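Local coordinates for conserved hypothetical protein (Agrobacterium tumefaciens, PDB 2FEX) that is of unknown function but belongs to the DJ-1/PfpI superfamily and shares that family's mostly parallel alpha/beta fold, at residues A[33-39]-A[52-57]; A[61-67]-A[90-96]. All coordinates share one frame; numbering follows the deposited sequence.

Contact 1: A[33-39]-A[52-57]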
loop_
_atom_site.group_PDB
_atom_site.type_symbol
_atom_site.label_atom_id
_atom_site.label_comp_id
_atom_site.label_asym_id
_atom_site.label_seq_id
_atom_site.Cartn_x
_atom_site.Cartn_y
_atom_site.Cartn_z
ATOM N N VAL A 33 -15.307 -4.657 0.784
ATOM C CA VAL A 33 -15.926 -4.644 -0.540
ATOM C C VAL A 33 -15.177 -3.601 -1.380
ATOM O O VAL A 33 -15.217 -2.430 -1.067
ATOM C CB VAL A 33 -17.408 -4.217 -0.434
ATOM C CG1 VAL A 33 -18.082 -4.135 -1.831
ATOM C CG2 VAL A 33 -18.154 -5.210 0.520
ATOM N N HIS A 34 -14.551 -4.032 -2.473
ATOM C CA HIS A 34 -13.895 -3.086 -3.355
ATOM C C HIS A 34 -14.860 -2.775 -4.505
ATOM O O HIS A 34 -15.472 -3.692 -5.077
ATOM C CB HIS A 34 -12.578 -3.662 -3.935
ATOM C CG HIS A 34 -11.453 -3.587 -2.949
ATOM N ND1 HIS A 34 -11.065 -4.688 -2.218
ATOM C CD2 HIS A 34 -10.650 -2.563 -2.575
ATOM C CE1 HIS A 34 -10.078 -4.335 -1.408
ATOM N NE2 HIS A 34 -9.800 -3.052 -1.600
ATOM N N ALA A 35 -14.947 -1.506 -4.832
ATOM C CA ALA A 35 -15.832 -1.031 -5.917
ATOM C C ALA A 35 -15.107 -0.096 -6.875
ATOM O O ALA A 35 -14.152 0.573 -6.489
ATOM C CB ALA A 35 -17.078 -0.310 -5.279
ATOM N N THR A 36 -15.541 -0.059 -8.142
ATOM C CA THR A 36 -15.053 0.937 -9.106
ATOM C C THR A 36 -16.329 1.614 -9.661
ATOM O O THR A 36 -17.454 1.085 -9.543
ATOM C CB THR A 36 -14.256 0.273 -10.261
ATOM O OG1 THR A 36 -15.157 -0.680 -10.944
ATOM C CG2 THR A 36 -12.989 -0.462 -9.731
ATOM N N PRO A 37 -16.169 2.778 -10.310
ATOM C CA PRO A 37 -17.352 3.526 -10.786
ATOM C C PRO A 37 -18.255 2.677 -11.661
ATOM O O PRO A 37 -19.473 2.737 -11.499
ATOM C CB PRO A 37 -16.717 4.704 -11.558
ATOM C CG PRO A 37 -15.458 4.990 -10.741
ATOM C CD PRO A 37 -14.902 3.554 -10.460
ATOM N N ASP A 38 -17.690 1.883 -12.566
ATOM C CA ASP A 38 -18.535 1.075 -13.494
ATOM C C ASP A 38 -18.568 -0.425 -13.143
ATOM O O ASP A 38 -19.245 -1.216 -13.842
ATOM C CB ASP A 38 -18.117 1.282 -14.957
ATOM C CG ASP A 38 -16.719 0.748 -15.295
ATOM O OD1 ASP A 38 -16.044 0.177 -14.395
ATOM O OD2 ASP A 38 -16.294 0.980 -16.469
ATOM N N GLY A 39 -17.905 -0.805 -12.039
ATOM C CA GLY A 39 -17.885 -2.197 -11.617
ATOM C C GLY A 39 -16.871 -3.053 -12.363
ATOM O O GLY A 39 -16.762 -4.257 -12.093
ATOM N N PRO A 52 -12.724 -5.377 -9.178
ATOM C CA PRO A 52 -13.445 -5.104 -7.941
ATOM C C PRO A 52 -14.593 -6.123 -7.704
ATOM O O PRO A 52 -14.931 -6.953 -8.593
ATOM C CB PRO A 52 -14.059 -3.729 -8.201
ATOM C CG PRO A 52 -14.448 -3.809 -9.669
ATOM C CD PRO A 52 -13.198 -4.511 -10.291
ATOM N N ASP A 53 -15.212 -6.032 -6.532
ATOM C CA ASP A 53 -16.404 -6.792 -6.244
ATOM C C ASP A 53 -17.668 -6.244 -6.897
ATOM O O ASP A 53 -18.549 -7.014 -7.282
ATOM C CB ASP A 53 -16.632 -6.800 -4.726
ATOM C CG ASP A 53 -15.451 -7.427 -3.984
ATOM O OD1 ASP A 53 -15.226 -8.657 -4.222
ATOM O OD2 ASP A 53 -14.764 -6.721 -3.240
ATOM N N THR A 54 -17.750 -4.900 -6.986
ATOM C CA THR A 54 -19.005 -4.300 -7.400
ATOM C C THR A 54 -18.786 -2.890 -7.956
ATOM O O THR A 54 -17.614 -2.468 -8.138
ATOM C CB THR A 54 -19.974 -4.319 -6.158
ATOM O OG1 THR A 54 -21.310 -4.122 -6.609
ATOM C CG2 THR A 54 -19.545 -3.252 -5.147
ATOM N N SER A 55 -19.904 -2.212 -8.280
ATOM C CA SER A 55 -19.829 -0.851 -8.802
ATOM C C SER A 55 -20.260 0.100 -7.672
ATOM O O SER A 55 -20.938 -0.278 -6.694
ATOM C CB SER A 55 -20.857 -0.677 -9.958
ATOM O OG SER A 55 -22.180 -1.013 -9.498
ATOM N N TYR A 56 -19.950 1.385 -7.868
ATOM C CA TYR A 56 -20.348 2.411 -6.883
ATOM C C TYR A 56 -21.878 2.409 -6.705
ATOM O O TYR A 56 -22.364 2.565 -5.580
ATOM C CB TYR A 56 -19.954 3.795 -7.370
ATOM C CG TYR A 56 -18.489 4.176 -7.216
ATOM C CD1 TYR A 56 -17.494 3.199 -7.028
ATOM C CD2 TYR A 56 -18.103 5.536 -7.393
ATOM C CE1 TYR A 56 -16.126 3.603 -6.934
ATOM C CE2 TYR A 56 -16.787 5.945 -7.320
ATOM C CZ TYR A 56 -15.795 4.990 -7.112
ATOM O OH TYR A 56 -14.491 5.363 -7.025
ATOM N N ASP A 57 -22.625 2.231 -7.810
ATOM C CA ASP A 57 -24.058 2.412 -7.719
ATOM C C ASP A 57 -24.713 1.227 -6.979
ATOM O O ASP A 57 -25.871 1.333 -6.587
ATOM C CB ASP A 57 -24.645 2.558 -9.117
ATOM C CG ASP A 57 -24.303 1.366 -9.994
ATOM O OD1 ASP A 57 -23.152 1.287 -10.489
ATOM O OD2 ASP A 57 -25.153 0.480 -10.134
HETATM O O HOH W 1 -12.327 -7.158 -2.156
#
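The carbonyl oxygen of His34 is gripped by two successive amides of segment 52-57: Asp53 N at 2.8 Å from His34 O, tilted out of the carbonyl plane, and Thr54 N at 3.2 Å from the same oxygen, lying in that plane. Asp53 returns the bond with its side chain. Its OD2 takes His34 N at 2.8 Å through the anti lone pair, and the N-H points almost straight at it (170°). Asp53 CG, anti to the carbonyl carbon and beside its own backbone N (chi1 -60°), brings OD2 to His34 N; a water joins Asp53 OD2 to His34 ND1 at the edge of the imidazole. Beyond this knot the pairing is that of parallel strands, Ala35 beside Thr54 and Thr36 beside Ser55. Thr36 N donates to Thr54 O at 3.2 Å, and a weak bond from Tyr56 N to Thr36 O ends the pairing. Side chains divide between the faces: Thr54 CG2 rests against Val33 CG1 and Ala35 CB on one, while on the other Thr36 CG2 lies 3.7 Å from Pro52 CG, the two side chains crossing nearly at right angles. Tyr56 turns its ring beneath Pro37, whose CA stands 3.8 Å from the ring centroid and 12° off the normal, a CH-pi contact over the face; Pro37 CG lies 3.6 Å from Tyr56 CZ. Ser55 CB packs against the backbone of Gly39, in the turn where Gly39 N bonds Thr36 O. Strand 54-55 forms an edge of the main sheet within the chain, beside strand 31-36, whose other side pairs with strand 3-7; Tyr56 OH bonds Leu8 O just past that strand, and His34 packs on Gly46 of the second subunit.

Contact 2: A[61-67]-A[90-96]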
loop_
_atom_site.group_PDB
_atom_site.type_symbol
_atom_site.label_atom_id
_atom_site.label_comp_id
_atom_site.label_asym_id
_atom_site.label_seq_id
_atom_site.Cartn_x
_atom_site.Cartn_y
_atom_site.Cartn_z
ATOM N N PRO A 61 -25.639 1.550 1.867
ATOM C CA PRO A 61 -25.216 1.794 3.265
ATOM C C PRO A 61 -26.043 1.009 4.293
ATOM O O PRO A 61 -25.654 0.922 5.459
ATOM C CB PRO A 61 -25.348 3.319 3.420
ATOM C CG PRO A 61 -26.546 3.639 2.497
ATOM C CD PRO A 61 -26.240 2.757 1.277
ATOM N N VAL A 62 -27.179 0.409 3.903
ATOM C CA VAL A 62 -27.916 -0.439 4.837
ATOM C C VAL A 62 -26.989 -1.549 5.356
ATOM O O VAL A 62 -27.065 -1.922 6.525
ATOM C CB VAL A 62 -29.224 -0.990 4.167
ATOM C CG1 VAL A 62 -29.897 -2.067 5.018
ATOM C CG2 VAL A 62 -30.155 0.156 3.896
ATOM N N ASP A 63 -26.080 -2.022 4.483
ATOM C CA ASP A 63 -25.269 -3.201 4.630
ATOM C C ASP A 63 -23.762 -2.882 4.859
ATOM O O ASP A 63 -22.951 -3.761 5.115
ATOM C CB ASP A 63 -25.467 -4.013 3.336
ATOM C CG ASP A 63 -26.947 -4.282 3.030
ATOM O OD1 ASP A 63 -27.753 -4.418 3.995
ATOM O OD2 ASP A 63 -27.315 -4.332 1.825
ATOM N N ILE A 64 -23.400 -1.617 4.705
ATOM C CA ILE A 64 -21.961 -1.252 4.697
ATOM C C ILE A 64 -21.752 -0.156 5.742
ATOM O O ILE A 64 -22.427 0.853 5.713
ATOM C CB ILE A 64 -21.531 -0.789 3.321
ATOM C CG1 ILE A 64 -21.718 -1.957 2.290
ATOM C CG2 ILE A 64 -20.086 -0.162 3.371
ATOM C CD1 ILE A 64 -21.466 -1.508 0.861
ATOM N N ASP A 65 -20.825 -0.405 6.661
ATOM C CA ASP A 65 -20.564 0.471 7.795
ATOM C C ASP A 65 -19.745 1.753 7.478
ATOM O O ASP A 65 -19.809 2.735 8.218
ATOM C CB ASP A 65 -19.857 -0.339 8.879
ATOM C CG ASP A 65 -20.710 -1.494 9.345
ATOM O OD1 ASP A 65 -21.663 -1.223 10.113
ATOM O OD2 ASP A 65 -20.517 -2.636 8.870
ATOM N N ALA A 66 -18.944 1.708 6.411
ATOM C CA ALA A 66 -18.023 2.821 6.120
ATOM C C ALA A 66 -17.710 2.840 4.645
ATOM O O ALA A 66 -17.655 1.783 4.004
ATOM C CB ALA A 66 -16.736 2.665 6.956
ATOM N N LEU A 67 -17.530 4.044 4.122
ATOM C CA LEU A 67 -17.115 4.265 2.728
ATOM C C LEU A 67 -15.758 4.951 2.769
ATOM O O LEU A 67 -15.589 6.048 3.332
ATOM C CB LEU A 67 -18.115 5.187 2.054
ATOM C CG LEU A 67 -17.724 5.695 0.679
ATOM C CD1 LEU A 67 -17.705 4.461 -0.289
ATOM C CD2 LEU A 67 -18.731 6.768 0.191
ATOM N N PHE A 90 -24.448 7.510 1.857
ATOM C CA PHE A 90 -23.774 7.056 3.084
ATOM C C PHE A 90 -23.965 7.999 4.274
ATOM O O PHE A 90 -24.273 7.557 5.400
ATOM C CB PHE A 90 -22.297 6.741 2.773
ATOM C CG PHE A 90 -22.120 5.373 2.229
ATOM C CD1 PHE A 90 -22.512 5.076 0.917
ATOM C CD2 PHE A 90 -21.707 4.316 3.091
ATOM C CE1 PHE A 90 -22.393 3.737 0.422
ATOM C CE2 PHE A 90 -21.590 3.008 2.648
ATOM C CZ PHE A 90 -21.945 2.692 1.302
ATOM N N ARG A 91 -23.780 9.300 4.021
ATOM C CA ARG A 91 -23.921 10.303 5.105
ATOM C C ARG A 91 -25.334 10.313 5.657
ATOM O O ARG A 91 -25.547 10.490 6.890
ATOM C CB ARG A 91 -23.545 11.707 4.616
ATOM C CG ARG A 91 -22.068 11.823 4.419
ATOM C CD ARG A 91 -21.411 11.989 5.780
ATOM N NE ARG A 91 -21.751 13.313 6.300
ATOM C CZ ARG A 91 -21.539 13.730 7.542
ATOM N NH1 ARG A 91 -21.037 12.907 8.468
ATOM N NH2 ARG A 91 -21.853 14.985 7.850
ATOM N N ASP A 92 -26.318 10.142 4.774
ATOM C CA ASP A 92 -27.725 10.188 5.223
ATOM C C ASP A 92 -28.046 9.007 6.153
ATOM O O ASP A 92 -28.979 9.093 6.916
ATOM C CB ASP A 92 -28.705 10.231 4.044
ATOM C CG ASP A 92 -28.782 11.591 3.384
ATOM O OD1 ASP A 92 -28.183 12.575 3.895
ATOM O OD2 ASP A 92 -29.431 11.675 2.313
ATOM N N ARG A 93 -27.268 7.928 6.076
ATOM C CA ARG A 93 -27.415 6.725 6.894
ATOM C C ARG A 93 -26.468 6.799 8.100
ATOM O O ARG A 93 -26.289 5.798 8.806
ATOM C CB ARG A 93 -27.140 5.477 6.012
ATOM C CG ARG A 93 -27.179 4.101 6.682
ATOM C CD ARG A 93 -28.566 3.672 7.220
ATOM N NE ARG A 93 -28.457 2.539 8.152
ATOM C CZ ARG A 93 -27.849 2.598 9.340
ATOM N NH1 ARG A 93 -27.282 3.715 9.753
ATOM N NH2 ARG A 93 -27.786 1.534 10.127
ATOM N N ASP A 94 -25.851 7.958 8.295
ATOM C CA ASP A 94 -24.890 8.169 9.381
ATOM C C ASP A 94 -23.746 7.157 9.332
ATOM O O ASP A 94 -23.243 6.703 10.387
ATOM C CB ASP A 94 -25.611 8.115 10.760
ATOM C CG ASP A 94 -26.526 9.345 10.992
ATOM O OD1 ASP A 94 -26.124 10.485 10.605
ATOM O OD2 ASP A 94 -27.623 9.186 11.594
ATOM N N ARG A 95 -23.318 6.793 8.108
ATOM C CA ARG A 95 -22.137 5.963 7.984
ATOM C C ARG A 95 -20.884 6.823 7.854
ATOM O O ARG A 95 -20.887 7.865 7.174
ATOM C CB ARG A 95 -22.193 5.058 6.731
ATOM C CG ARG A 95 -23.387 4.149 6.646
ATOM C CD ARG A 95 -23.484 3.282 7.900
ATOM N NE ARG A 95 -24.396 2.195 7.641
ATOM C CZ ARG A 95 -24.744 1.313 8.564
ATOM N NH1 ARG A 95 -24.275 1.430 9.825
ATOM N NH2 ARG A 95 -25.589 0.342 8.251
ATOM N N LEU A 96 -19.798 6.313 8.436
ATOM C CA LEU A 96 -18.470 6.919 8.272
ATOM C C LEU A 96 -18.139 7.123 6.794
ATOM O O LEU A 96 -18.326 6.191 6.006
ATOM C CB LEU A 96 -17.417 5.939 8.843
ATOM C CG LEU A 96 -15.947 6.281 8.624
ATOM C CD1 LEU A 96 -15.678 7.655 9.303
ATOM C CD2 LEU A 96 -15.077 5.184 9.283
HETATM O O HOH W 2 -20.148 4.145 10.470
#
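Pro61 sets its CB over one face of the Phe90 ring, above the centre, 3.8 Å from the centroid and 10° off the normal. Leu67 CB lies over the opposite face, offset toward the rim and 22° off the normal, so the ring is sandwiched between two CH-pi contacts. Its edge is closed by Ile64 CG2, in plane and 3.6 Å from Phe90 CE2; Ile64 CG2 stands anti to the backbone N, the branch that faces the ring. Beside this apolar packing Arg95 bends at chi2 (-56°) and presents its guanidinium edge to the turn at Pro61. Arg95 NE (2.8 Å) and Arg95 NH2 (2.9 Å) both donate to Pro61 O, with the oxygen close to the guanidinium plane. Asp65 OD1 sits 3.7 Å from Arg95 NH1, well out of the guanidinium plane, making a long salt bridge by charge alone; Asp65 OD2 is held by Arg3 N. Asp94 ends helix 84-92 in a Schellman motif (Arg95 N to Phe90 O, Asp94 N to Arg91 O), which leads the chain into the parallel pairing of Ala66 with Leu96. There Leu67 N bonds Leu96 O at 3.0 Å, and a water bridges Asp65 O to Leu96 N. Chemically, the contact pairs apolar packing on both faces of a buried phenyl ring with an arginine held side-on by Pro61 O; Asp65 would partly offset the charge of Arg95.

Overall arrangement
From the N terminus the chain lays down strand 3-7, then strand 31-36, whose end enters contact 1. The loop closed there holds the small antiparallel hairpin of strands 42-43 and 49-51, and returns as strand 54-55 at the sheet's edge. Contact 1 is complete before contact 2 opens at residue 61, so the two follow in series and neither nest nor cross. Contact 2 closes a longer, helix-containing excursion: strand 66-69, helix 84-92 and strand 96-100 form a beta-alpha-beta crossover. Strand 3-7 lies between strands 31-36 and 66-69, so the contacts, centres about 16 Å apart, tie separate parts of one sheet.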